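Local coordinates for uncharacterized protein (Nitrosomonas europaea, PDB 6M0Q) that is of unknown function but packs against a different protein, probably hydroxylamine oxidoreductase, in a six-chain assembly, at residues B[35-40]-B[70-75]. Sequence-based numbering, arbitrary orientation.
Sequences AKDMLD and GDIVAL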
loop_
_atom_site.group_PDB
_atom_site.type_symbol
_atom_site.label_atom_id
_atom_site.label_comp_id
_atom_site.label_asym_id
_atom_site.label_seq_id
_atom_site.Cartn_x
_atom_site.Cartn_y
_atom_site.Cartn_z
ATOM N N ALA B 35 18.776 19.204 16.208
ATOM C CA ALA B 35 19.186 17.934 15.639
ATOM C C ALA B 35 20.561 18.040 14.999
ATOM O O ALA B 35 21.378 17.115 15.122
ATOM C CB ALA B 35 18.148 17.455 14.622
ATOM N N LYS B 36 20.845 19.155 14.305
ATOM C CA LYS B 36 22.153 19.263 13.656
ATOM C C LYS B 36 23.270 19.282 14.686
ATOM O O LYS B 36 24.365 18.758 14.436
ATOM C CB LYS B 36 22.230 20.507 12.776
ATOM C CG LYS B 36 22.022 21.811 13.508
ATOM C CD LYS B 36 22.148 22.956 12.541
ATOM C CE LYS B 36 23.578 23.126 12.107
ATOM N NZ LYS B 36 24.395 23.608 13.249
ATOM N N ASP B 37 23.007 19.867 15.855
ATOM C CA ASP B 37 24.019 19.891 16.904
ATOM C C ASP B 37 24.187 18.516 17.540
ATOM O O ASP B 37 25.312 18.115 17.856
ATOM C CB ASP B 37 23.679 20.939 17.966
ATOM C CG ASP B 37 23.916 22.379 17.493
ATOM O OD1 ASP B 37 23.327 23.299 18.113
ATOM O OD2 ASP B 37 24.675 22.602 16.517
ATOM N N MET B 38 23.085 17.785 17.741
ATOM C CA MET B 38 23.176 16.397 18.194
ATOM C C MET B 38 24.004 15.567 17.227
ATOM O O MET B 38 24.876 14.785 17.637
ATOM C CB MET B 38 21.776 15.796 18.336
ATOM C CG MET B 38 20.970 16.324 19.515
ATOM S SD MET B 38 21.795 16.023 21.098
ATOM C CE MET B 38 21.746 14.221 21.217
ATOM N N LEU B 39 23.734 15.726 15.929
ATOM C CA LEU B 39 24.506 15.025 14.918
ATOM C C LEU B 39 25.982 15.370 15.023
ATOM O O LEU B 39 26.835 14.476 15.057
ATOM C CB LEU B 39 23.966 15.358 13.531
ATOM C CG LEU B 39 22.709 14.518 13.318
ATOM C CD1 LEU B 39 21.892 15.109 12.209
ATOM C CD2 LEU B 39 23.105 13.059 13.047
ATOM N N ASP B 40 26.304 16.667 15.060
ATOM C CA ASP B 40 27.701 17.083 15.148
ATOM C C ASP B 40 28.339 16.569 16.424
ATOM O O ASP B 40 29.500 16.151 16.419
ATOM C CB ASP B 40 27.787 18.603 15.060
ATOM C CG ASP B 40 27.322 19.119 13.690
ATOM O OD1 ASP B 40 27.124 18.259 12.798
ATOM O OD2 ASP B 40 27.164 20.346 13.502
ATOM N N GLY B 70 35.694 20.862 19.194
ATOM C CA GLY B 70 35.719 21.670 20.401
ATOM C C GLY B 70 34.502 22.567 20.527
ATOM O O GLY B 70 33.933 22.702 21.612
ATOM N N ASP B 71 34.061 23.162 19.413
ATOM C CA ASP B 71 32.928 24.083 19.477
ATOM C C ASP B 71 31.627 23.353 19.790
ATOM O O ASP B 71 30.849 23.793 20.646
ATOM C CB ASP B 71 32.791 24.858 18.171
ATOM C CG ASP B 71 34.047 25.632 17.814
ATOM O OD1 ASP B 71 34.365 25.702 16.608
ATOM O OD2 ASP B 71 34.725 26.152 18.730
ATOM N N ILE B 72 31.357 22.246 19.094
ATOM C CA ILE B 72 30.101 21.548 19.348
ATOM C C ILE B 72 30.086 20.984 20.766
ATOM O O ILE B 72 29.062 21.038 21.458
ATOM C CB ILE B 72 29.832 20.465 18.278
ATOM C CG1 ILE B 72 28.472 19.809 18.529
ATOM C CG2 ILE B 72 30.913 19.404 18.256
ATOM C CD1 ILE B 72 27.348 20.799 18.576
ATOM N N VAL B 73 31.221 20.477 21.244
ATOM C CA VAL B 73 31.257 19.942 22.602
ATOM C C VAL B 73 30.961 21.043 23.618
ATOM O O VAL B 73 30.160 20.854 24.543
ATOM C CB VAL B 73 32.609 19.250 22.866
ATOM C CG1 VAL B 73 32.814 19.024 24.370
ATOM C CG2 VAL B 73 32.675 17.928 22.087
ATOM N N ALA B 74 31.569 22.224 23.436
ATOM C CA ALA B 74 31.251 23.369 24.290
ATOM C C ALA B 74 29.765 23.710 24.229
ATOM O O ALA B 74 29.134 23.972 25.260
ATOM C CB ALA B 74 32.080 24.584 23.875
ATOM N N LEU B 75 29.201 23.719 23.026
ATOM C CA LEU B 75 27.793 24.056 22.859
ATOM C C LEU B 75 26.895 23.074 23.607
ATOM O O LEU B 75 25.947 23.484 24.292
ATOM C CB LEU B 75 27.464 24.090 21.365
ATOM C CG LEU B 75 26.035 24.281 20.854
ATOM C CD1 LEU B 75 25.402 25.550 21.389
ATOM C CD2 LEU B 75 26.059 24.313 19.331
#
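I72 and L75 reach helix 35-43 because each holds CG anti to its own backbone N (CG1 in I72, chi1 -177°; 174° in L75), which directs both from one face of helix 69-83 across the gap: L75 runs on extended through CD2 to D37, whereas I72 turns at CG1 so that CD1 meets D37 while CG1 meets D40. The end of I72 lodges against the backbone as much as against side chains: its CD1 lies 3.4 Å from D37 O and 3.7 Å from D37 CB. One carbon further in, I72 CG1 rests 3.7 Å from D40 CB, so D40 contributes its methylene to this apolar patch. L75 meets the polar end of D37. Its CD2 is 3.2 Å from D37 OD1 and 3.4 Å from D37 CG, and stands over the face of the carboxylate, displaced toward OD1; the two side chains run nearly perpendicular. The other carboxylate oxygen, D37 OD2, forms a long salt bridge with K36 NZ (3.4 Å, weak as a hydrogen bond), while the S34 hydroxyl (OG) is hydrogen-bonded to D37 N. Contacts between the two segments are carbon to carbon or carbon to oxygen, with no polar pair among them. The segment axes approach to 9.7 Å at a signed crossing angle of -121°, and the backbones come nearest at D40 and I72. Y41 and C44 continue the cover over I72. The disulfide C44–C69 joins the residue just after helix 35-43 to the first residue of helix 69-83, so the arrangement is a small, disulfide-tethered helix pair beside a three-stranded antiparallel sheet.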